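Local coordinates for lantibiotic dehydratase (Microbispora corallina, PDB 5EHK), which probably dehydrates the precursor peptide of the lantibiotic NAI-107 in a tRNA-dependent reaction, at residues Tyr821-Val826 against Gly901-Gln906; Asn830-Leu835 against Phe856-Asp861; Val843-Glu848 against Ala880-Glu885. All blocks are in the same frame, centred on the assembly; numbering follows the deposited sequence.

Contact 1 of 3, residues Tyr821-Val826 against Gly901-Gln906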
loop_
_atom_site.group_PDB
_atom_site.type_symbol
_atom_site.label_atom_id
_atom_site.label_comp_id
_atom_site.label_asym_id
_atom_site.label_seq_id
_atom_site.Cartn_x
_atom_site.Cartn_y
_atom_site.Cartn_z
ATOM N N TYR A 821 16.160 25.795 13.249
ATOM C CA TYR A 821 15.074 24.801 13.374
ATOM C C TYR A 821 15.597 23.358 13.373
ATOM O O TYR A 821 15.996 22.828 12.331
ATOM C CB TYR A 821 14.064 25.002 12.257
ATOM C CG TYR A 821 12.665 24.527 12.548
ATOM C CD1 TYR A 821 12.153 24.549 13.849
ATOM C CD2 TYR A 821 11.791 24.186 11.502
ATOM C CE1 TYR A 821 10.822 24.163 14.117
ATOM C CE2 TYR A 821 10.461 23.814 11.755
ATOM C CZ TYR A 821 9.977 23.804 13.064
ATOM O OH TYR A 821 8.660 23.425 13.327
ATOM N N LEU A 822 15.584 22.726 14.544
ATOM C CA LEU A 822 16.122 21.380 14.721
ATOM C C LEU A 822 15.077 20.300 14.611
ATOM O O LEU A 822 13.989 20.422 15.177
ATOM C CB LEU A 822 16.734 21.274 16.099
ATOM C CG LEU A 822 18.016 22.048 16.301
ATOM C CD1 LEU A 822 18.202 22.261 17.783
ATOM C CD2 LEU A 822 19.139 21.222 15.743
ATOM N N ARG A 823 15.419 19.214 13.918
ATOM C CA ARG A 823 14.601 17.999 13.955
ATOM C C ARG A 823 15.266 16.901 14.749
ATOM O O ARG A 823 16.319 16.404 14.383
ATOM C CB ARG A 823 14.331 17.508 12.569
ATOM C CG ARG A 823 13.686 18.540 11.710
ATOM C CD ARG A 823 13.184 17.847 10.469
ATOM N NE ARG A 823 12.800 18.807 9.448
ATOM C CZ ARG A 823 13.176 18.695 8.186
ATOM N NH1 ARG A 823 13.964 17.673 7.826
ATOM N NH2 ARG A 823 12.782 19.608 7.307
ATOM N N LEU A 824 14.653 16.539 15.858
ATOM C CA LEU A 824 15.265 15.582 16.752
ATOM C C LEU A 824 14.529 14.263 16.657
ATOM O O LEU A 824 13.344 14.167 17.001
ATOM C CB LEU A 824 15.292 16.136 18.177
ATOM C CG LEU A 824 15.899 17.541 18.275
ATOM C CD1 LEU A 824 15.791 18.093 19.696
ATOM C CD2 LEU A 824 17.328 17.514 17.815
ATOM N N ARG A 825 15.227 13.255 16.136
ATOM C CA ARG A 825 14.609 11.954 15.877
ATOM C C ARG A 825 14.528 11.158 17.168
ATOM O O ARG A 825 15.258 10.224 17.377
ATOM C CB ARG A 825 15.363 11.191 14.784
ATOM C CG ARG A 825 15.461 11.950 13.458
ATOM C CD ARG A 825 14.179 11.874 12.650
ATOM N NE ARG A 825 14.015 12.986 11.708
ATOM C CZ ARG A 825 12.929 13.164 10.953
ATOM N NH1 ARG A 825 11.916 12.292 11.035
ATOM N NH2 ARG A 825 12.851 14.204 10.119
ATOM N N VAL A 826 13.629 11.585 18.031
ATOM C CA VAL A 826 13.351 10.927 19.279
ATOM C C VAL A 826 12.036 10.234 19.030
ATOM O O VAL A 826 11.038 10.890 18.814
ATOM C CB VAL A 826 13.179 11.983 20.417
ATOM C CG1 VAL A 826 12.833 11.325 21.739
ATOM C CG2 VAL A 826 14.433 12.845 20.560
ATOM N N GLY A 901 19.092 10.737 15.643
ATOM C CA GLY A 901 19.767 11.703 14.809
ATOM C C GLY A 901 19.088 13.049 14.785
ATOM O O GLY A 901 17.969 13.214 15.307
ATOM N N HIS A 902 19.753 14.017 14.167
ATOM C CA HIS A 902 19.164 15.320 14.053
ATOM C C HIS A 902 19.452 15.905 12.701
ATOM O O HIS A 902 20.493 15.606 12.116
ATOM C CB HIS A 902 19.700 16.240 15.132
ATOM C CG HIS A 902 21.173 16.480 15.062
ATOM N ND1 HIS A 902 22.099 15.579 15.538
ATOM C CD2 HIS A 902 21.882 17.545 14.615
ATOM C CE1 HIS A 902 23.317 16.070 15.378
ATOM N NE2 HIS A 902 23.213 17.263 14.822
ATOM N N GLU A 903 18.528 16.737 12.212
ATOM C CA GLU A 903 18.766 17.584 11.041
ATOM C C GLU A 903 18.447 19.047 11.304
ATOM O O GLU A 903 17.820 19.392 12.304
ATOM C CB GLU A 903 17.948 17.122 9.845
ATOM C CG GLU A 903 17.955 15.643 9.608
ATOM C CD GLU A 903 16.627 15.045 9.964
ATOM O OE1 GLU A 903 15.583 15.605 9.528
ATOM O OE2 GLU A 903 16.623 14.032 10.699
ATOM N N LEU A 904 18.899 19.912 10.406
ATOM C CA LEU A 904 18.505 21.315 10.436
ATOM C C LEU A 904 17.606 21.611 9.254
ATOM O O LEU A 904 18.016 21.414 8.118
ATOM C CB LEU A 904 19.747 22.184 10.397
ATOM C CG LEU A 904 20.445 21.991 11.743
ATOM C CD1 LEU A 904 21.914 22.356 11.707
ATOM C CD2 LEU A 904 19.714 22.817 12.766
ATOM N N GLY A 905 16.378 22.062 9.503
ATOM C CA GLY A 905 15.450 22.314 8.409
ATOM C C GLY A 905 14.972 23.752 8.359
ATOM O O GLY A 905 15.180 24.498 9.309
ATOM N N GLN A 906 14.288 24.131 7.281
ATOM C CA GLN A 906 13.805 25.508 7.123
ATOM C C GLN A 906 12.566 25.755 7.936
ATOM O O GLN A 906 11.718 24.880 8.050
ATOM C CB GLN A 906 13.496 25.794 5.664
ATOM C CG GLN A 906 14.711 25.947 4.769
ATOM C CD GLN A 906 14.324 25.917 3.308
ATOM O OE1 GLN A 906 14.099 24.847 2.762
ATOM N NE2 GLN A 906 14.249 27.085 2.669
HETATM O O HOH W 1 17.154 25.924 10.044
#

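Contact 2 of 3, residues Asn830-Leu835 against Phe856-Asp861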
loop_
_atom_site.group_PDB
_atom_site.type_symbol
_atom_site.label_atom_id
_atom_site.label_comp_id
_atom_site.label_asym_id
_atom_site.label_seq_id
_atom_site.Cartn_x
_atom_site.Cartn_y
_atom_site.Cartn_z
ATOM N N ASN A 830 9.883 7.608 23.586
ATOM C CA ASN A 830 10.987 8.219 24.322
ATOM C C ASN A 830 10.854 9.725 24.552
ATOM O O ASN A 830 11.634 10.311 25.297
ATOM C CB ASN A 830 12.297 7.976 23.572
ATOM C CG ASN A 830 12.659 6.498 23.484
ATOM O OD1 ASN A 830 11.843 5.619 23.798
ATOM N ND2 ASN A 830 13.896 6.220 23.049
ATOM N N GLN A 831 9.861 10.348 23.924
ATOM C CA GLN A 831 9.819 11.809 23.801
ATOM C C GLN A 831 9.567 12.535 25.128
ATOM O O GLN A 831 10.224 13.541 25.437
ATOM C CB GLN A 831 8.808 12.234 22.727
ATOM C CG GLN A 831 9.273 11.977 21.301
ATOM C CD GLN A 831 8.208 12.260 20.228
ATOM O OE1 GLN A 831 7.119 12.720 20.525
ATOM N NE2 GLN A 831 8.531 11.969 18.981
ATOM N N ASP A 832 8.605 12.052 25.904
ATOM C CA ASP A 832 8.354 12.648 27.217
ATOM C C ASP A 832 9.583 12.731 28.121
ATOM O O ASP A 832 9.829 13.784 28.699
ATOM C CB ASP A 832 7.219 11.929 27.909
ATOM C CG ASP A 832 5.948 12.165 27.212
ATOM O OD1 ASP A 832 6.026 12.949 26.269
ATOM O OD2 ASP A 832 4.894 11.622 27.577
ATOM N N ASP A 833 10.370 11.658 28.207
ATOM C CA ASP A 833 11.637 11.702 28.963
ATOM C C ASP A 833 12.630 12.692 28.372
ATOM O O ASP A 833 13.278 13.438 29.112
ATOM C CB ASP A 833 12.317 10.326 29.075
ATOM C CG ASP A 833 11.765 9.491 30.224
ATOM O OD1 ASP A 833 11.159 10.085 31.151
ATOM O OD2 ASP A 833 11.904 8.241 30.180
ATOM N N PHE A 834 12.741 12.699 27.044
ATOM C CA PHE A 834 13.650 13.610 26.365
ATOM C C PHE A 834 13.251 15.073 26.676
ATOM O O PHE A 834 14.105 15.922 26.944
ATOM C CB PHE A 834 13.670 13.327 24.858
ATOM C CG PHE A 834 14.790 14.026 24.130
ATOM C CD1 PHE A 834 16.034 13.434 24.035
ATOM C CD2 PHE A 834 14.601 15.289 23.589
ATOM C CE1 PHE A 834 17.049 14.057 23.408
ATOM C CE2 PHE A 834 15.625 15.928 22.962
ATOM C CZ PHE A 834 16.865 15.313 22.870
ATOM N N LEU A 835 11.941 15.332 26.642
ATOM C CA LEU A 835 11.370 16.622 27.002
ATOM C C LEU A 835 11.610 17.026 28.457
ATOM O O LEU A 835 11.862 18.200 28.748
ATOM C CB LEU A 835 9.874 16.638 26.706
ATOM C CG LEU A 835 9.473 16.656 25.228
ATOM C CD1 LEU A 835 7.993 16.350 25.055
ATOM C CD2 LEU A 835 9.851 18.001 24.584
ATOM N N PHE A 856 8.817 24.122 21.023
ATOM C CA PHE A 856 8.935 22.807 20.445
ATOM C C PHE A 856 7.570 22.305 20.037
ATOM O O PHE A 856 6.566 22.637 20.673
ATOM C CB PHE A 856 9.577 21.817 21.419
ATOM C CG PHE A 856 8.591 21.164 22.345
ATOM C CD1 PHE A 856 7.871 20.037 21.948
ATOM C CD2 PHE A 856 8.375 21.677 23.612
ATOM C CE1 PHE A 856 6.957 19.470 22.781
ATOM C CE2 PHE A 856 7.467 21.095 24.448
ATOM C CZ PHE A 856 6.758 19.991 24.037
ATOM N N ILE A 857 7.554 21.472 18.997
ATOM C CA ILE A 857 6.360 20.758 18.602
ATOM C C ILE A 857 6.706 19.275 18.356
ATOM O O ILE A 857 7.846 18.922 18.032
ATOM C CB ILE A 857 5.700 21.343 17.333
ATOM C CG1 ILE A 857 6.555 21.090 16.090
ATOM C CG2 ILE A 857 5.423 22.832 17.474
ATOM C CD1 ILE A 857 5.868 21.477 14.808
ATOM N N ARG A 858 5.702 18.423 18.515
ATOM C CA ARG A 858 5.775 17.031 18.142
ATOM C C ARG A 858 5.257 16.988 16.702
ATOM O O ARG A 858 4.237 17.590 16.362
ATOM C CB ARG A 858 4.913 16.211 19.105
ATOM C CG ARG A 858 5.402 16.283 20.550
ATOM C CD ARG A 858 4.359 15.846 21.624
ATOM N NE ARG A 858 4.827 14.794 22.495
ATOM C CZ ARG A 858 4.918 14.840 23.818
ATOM N NH1 ARG A 858 4.586 15.897 24.525
ATOM N NH2 ARG A 858 5.395 13.781 24.427
ATOM N N TYR A 859 6.007 16.332 15.835
ATOM C CA TYR A 859 5.731 16.390 14.416
ATOM C C TYR A 859 5.840 14.981 13.862
ATOM O O TYR A 859 6.613 14.164 14.359
ATOM C CB TYR A 859 6.753 17.317 13.726
ATOM C CG TYR A 859 6.289 17.883 12.407
ATOM C CD1 TYR A 859 5.756 19.167 12.337
ATOM C CD2 TYR A 859 6.363 17.133 11.228
ATOM C CE1 TYR A 859 5.310 19.707 11.131
ATOM C CE2 TYR A 859 5.918 17.662 10.009
ATOM C CZ TYR A 859 5.391 18.956 9.971
ATOM O OH TYR A 859 4.945 19.513 8.789
ATOM N N SER A 860 5.083 14.690 12.818
ATOM C CA SER A 860 5.289 13.439 12.110
ATOM C C SER A 860 5.469 13.697 10.615
ATOM O O SER A 860 4.600 14.295 9.984
ATOM C CB SER A 860 4.129 12.485 12.364
ATOM O OG SER A 860 4.214 11.403 11.471
ATOM N N ASP A 861 6.609 13.295 10.057
ATOM C CA ASP A 861 6.808 13.373 8.605
ATOM C C ASP A 861 6.978 11.997 7.970
ATOM O O ASP A 861 6.694 10.966 8.589
ATOM C CB ASP A 861 7.973 14.313 8.222
ATOM C CG ASP A 861 9.341 13.888 8.827
ATOM O OD1 ASP A 861 9.537 12.698 9.176
ATOM O OD2 ASP A 861 10.252 14.756 8.912
#

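Contact 3 of 3, residues Val843-Glu848 against Ala880-Glu885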
loop_
_atom_site.group_PDB
_atom_site.type_symbol
_atom_site.label_atom_id
_atom_site.label_comp_id
_atom_site.label_asym_id
_atom_site.label_seq_id
_atom_site.Cartn_x
_atom_site.Cartn_y
_atom_site.Cartn_z
ATOM N N VAL A 843 17.411 24.576 25.973
ATOM C CA VAL A 843 16.809 25.881 26.157
ATOM C C VAL A 843 17.764 26.786 26.935
ATOM O O VAL A 843 17.894 27.989 26.640
ATOM C CB VAL A 843 15.441 25.780 26.847
ATOM C CG1 VAL A 843 14.974 27.157 27.355
ATOM C CG2 VAL A 843 14.400 25.130 25.891
ATOM N N ARG A 844 18.455 26.200 27.907
ATOM C CA ARG A 844 19.459 26.938 28.654
ATOM C C ARG A 844 20.601 27.388 27.762
ATOM O O ARG A 844 21.141 28.482 27.936
ATOM C CB ARG A 844 20.001 26.125 29.829
ATOM C CG ARG A 844 19.054 26.019 31.000
ATOM C CD ARG A 844 19.726 25.442 32.244
ATOM N NE ARG A 844 19.846 23.979 32.261
ATOM C CZ ARG A 844 18.893 23.152 32.703
ATOM N NH1 ARG A 844 17.731 23.631 33.142
ATOM N NH2 ARG A 844 19.098 21.843 32.699
ATOM N N ALA A 845 20.986 26.547 26.815
ATOM C CA ALA A 845 22.059 26.921 25.917
ATOM C C ALA A 845 21.620 28.054 25.012
ATOM O O ALA A 845 22.349 29.021 24.822
ATOM C CB ALA A 845 22.529 25.733 25.102
ATOM N N GLY A 846 20.413 27.948 24.481
ATOM C CA GLY A 846 19.898 28.968 23.583
ATOM C C GLY A 846 19.822 30.343 24.219
ATOM O O GLY A 846 20.074 31.363 23.576
ATOM N N ILE A 847 19.448 30.359 25.489
ATOM C CA ILE A 847 19.361 31.589 26.243
ATOM C C ILE A 847 20.727 32.252 26.418
ATOM O O ILE A 847 20.895 33.413 26.046
ATOM C CB ILE A 847 18.589 31.369 27.576
ATOM C CG1 ILE A 847 17.081 31.447 27.292
ATOM C CG2 ILE A 847 19.002 32.382 28.649
ATOM C CD1 ILE A 847 16.251 30.566 28.188
ATOM N N GLU A 848 21.718 31.517 26.915
ATOM C CA GLU A 848 23.039 32.111 27.107
ATOM C C GLU A 848 23.705 32.508 25.777
ATOM O O GLU A 848 24.805 33.085 25.781
ATOM C CB GLU A 848 23.997 31.180 27.858
ATOM C CG GLU A 848 24.763 30.205 26.923
ATOM C CD GLU A 848 25.938 29.474 27.591
ATOM O OE1 GLU A 848 26.154 29.645 28.820
ATOM O OE2 GLU A 848 26.666 28.757 26.864
ATOM N N ALA A 880 27.233 30.358 15.028
ATOM C CA ALA A 880 28.639 30.142 15.351
ATOM C C ALA A 880 28.840 29.859 16.832
ATOM O O ALA A 880 29.877 29.330 17.250
ATOM C CB ALA A 880 29.477 31.318 14.913
ATOM N N GLY A 881 27.830 30.198 17.624
ATOM C CA GLY A 881 27.904 30.017 19.060
ATOM C C GLY A 881 27.001 28.905 19.544
ATOM O O GLY A 881 27.481 27.906 20.084
ATOM N N LEU A 882 25.698 29.073 19.332
ATOM C CA LEU A 882 24.704 28.130 19.819
ATOM C C LEU A 882 24.774 26.793 19.121
ATOM O O LEU A 882 24.768 25.760 19.778
ATOM C CB LEU A 882 23.294 28.686 19.675
ATOM C CG LEU A 882 22.200 27.678 20.033
ATOM C CD1 LEU A 882 22.348 27.246 21.489
ATOM C CD2 LEU A 882 20.821 28.293 19.792
ATOM N N LEU A 883 24.830 26.805 17.795
ATOM C CA LEU A 883 24.781 25.550 17.046
ATOM C C LEU A 883 25.827 24.514 17.449
ATOM O O LEU A 883 25.488 23.347 17.630
ATOM C CB LEU A 883 24.856 25.787 15.547
ATOM C CG LEU A 883 24.800 24.469 14.794
ATOM C CD1 LEU A 883 23.429 23.840 14.986
ATOM C CD2 LEU A 883 25.038 24.769 13.356
ATOM N N PRO A 884 27.090 24.932 17.617
ATOM C CA PRO A 884 28.055 23.891 17.970
ATOM C C PRO A 884 27.940 23.424 19.415
ATOM O O PRO A 884 28.314 22.283 19.701
ATOM C CB PRO A 884 29.402 24.577 17.734
ATOM C CG PRO A 884 29.097 25.688 16.792
ATOM C CD PRO A 884 27.766 26.175 17.210
ATOM N N GLU A 885 27.420 24.252 20.312
ATOM C CA GLU A 885 27.216 23.772 21.673
ATOM C C GLU A 885 26.121 22.709 21.654
ATOM O O GLU A 885 26.285 21.623 22.206
ATOM C CB GLU A 885 26.878 24.917 22.633
ATOM C CG GLU A 885 26.524 24.433 24.031
ATOM C CD GLU A 885 26.427 25.545 25.075
ATOM O OE1 GLU A 885 26.632 26.737 24.721
ATOM O OE2 GLU A 885 26.113 25.214 26.251
#

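Contact 1 of 3, residues Tyr821-Val826 against Gly901-Gln906
E903 sets CG anti to its carbonyl carbon and then bends at chi2 (108°), which swings the carboxylate back over strand 821-824. R825 bends at chi2 (-79°), whereas R823 runs extended from CG to NE, so the two arginines close on the carboxylate. R825 grips it side-on: NE meets the syn lone pair of E903 OE2 at 3.0 Å in a bent bond, with OE2 tilted out of the guanidinium plane, and R825 NH2 meets that of OE1, closer to the plane, at 3.1 Å; the two planes are 22° apart. R823 brings NH1 in nearly along the C-O axis of E903 OE1, at 3.1 Å, so this oxygen accepts from both arginines. R825 NH2 also bridges to D861, and E903 probably helps offset the charge of R823, which lies close to R868. Beneath this network the backbones pair antiparallel. R823 N donates almost straight to E903 O (2.9 Å), E903 N returns a bond to R823 O, and G905 N and R825 N bond to Y821 O and G901 O respectively. On the other face L822 and L904 lie side by side, CD2 to CD2 at 3.4 Å, as apolar residues suited to packing against helix 875-895. G905, lacking a CB, leaves room for R823 NH2. Strand 902-905 pairs with a strand of the second subunit through L904 and G905. The arrangement is an antiparallel pair with a cross-strand salt-bridge network, in a sheet continued across a dimer interface.

Contact 2 of 3, residues Asn830-Leu835 against Phe856-Asp861
One face of the F856 ring is taken by L835, whose CD2 sits 3.6 Å above the plane, over the ring centre, in a CH-pi contact. The other branch of the same leucine serves a second flat group: L835 CD1 lies over one face of the R858 guanidinium, offset toward its rim and 3.5 Å from NH1. A forked leucine suits this place because its two methyl branches can cover an aromatic ring and an arginine plane at once. At the guanidinium edge D832 OD1 forms a salt bridge with R858 NH2, the carboxylate plane turned 87° from that of the arginine; the two atoms are modelled too close together for their separation to be trusted. R858 bends at chi3 (124°) on its way to the helix, and its NH1 donates a hydrogen bond to the carbonyl oxygen of R1084. Q831 also points at the strand, with OE1 3.7 Å from R858 NE, but its amide NE2 probably bonds to V826 O. The segments 830-835 and 856-861 run nearly antiparallel (161°), their axes 11.5 Å apart, a spacing that the long arginine and the phenylalanine bridge from the strand side. L867 of the adjoining strand 864-872 touches Q831 and R858, and L938 of helix 920-942 packs on D832, L835 and R858, closing the contact between sheet and helices.

Contact 3 of 3, residues Val843-Glu848 against Ala880-Glu885
The run from A880 to E885 opens with a wider, pi-type turn at 880-882, and its first residue meets its counterpart A880 of the second subunit rather than helix 839-848. The contact proper begins at L882. With CG anti to the backbone N (chi1 174°), this leucine spreads its branches across the small residues of the facing helix: CD1 lies 3.6 Å from G846 N and 3.9 Å from A845 CB, while CD2 is 4.0 Å from G846 CA. The pair G846 and L882 marks the closest backbone approach, 6.2 Å between CA atoms. Alanine suits its place because A845 turns only a small methyl toward the other helix, and beside it L882 lies against the backbone N and CA of G846. L883 turns to other partners, among them W879 of the second subunit. P884 follows; its ring nitrogen carries no hydrogen to bond to the preceding turn, and the helix is kinked there. One turn on from L882, E885 reaches out extended, also with CG anti to the backbone N, and passes its OE2 3.8 Å from A845 CB. Its OE1 comes 2.9 Å from E848 OE2, the carboxylate planes 64° apart. These two acceptors are close but not hydrogen-bonded, and if both groups are charged they would be expected to repel; the hydrogen-bond partner of E885 OE1 is H849 NE2. In the fold, the segments 843-848 and 880-885 of helices 839-848 and 875-895 run antiparallel at 163°, their axes 9.4 Å apart. Strands 853-861 and 864-872 link the two helices in the chain, while L883, I886 and L890 of helix 875-895 pack on L904, L822 and L824 of the neighbouring sheet.

All three contacts belong to the C-terminal family region, which in related dehydratases carries out glutamate elimination; no ligand marks an active site here. Contacts 1 and 2, with centres about 11 Å apart, share one antiparallel sheet and touch directly: R825 NH2 reaches D861 OD2 at 2.9 Å, and the probable bond from Q831 NE2 to V826 O measures 2.7 Å. Contact 3 lies about 15 Å from contact 1, centre to centre, joined to it by packing of L904 CD1 on L883 CD1 at 3.9 Å. Contacts 2 and 3 do not touch, their nearest atoms being about 7 Å apart. Each contact also reaches the second subunit.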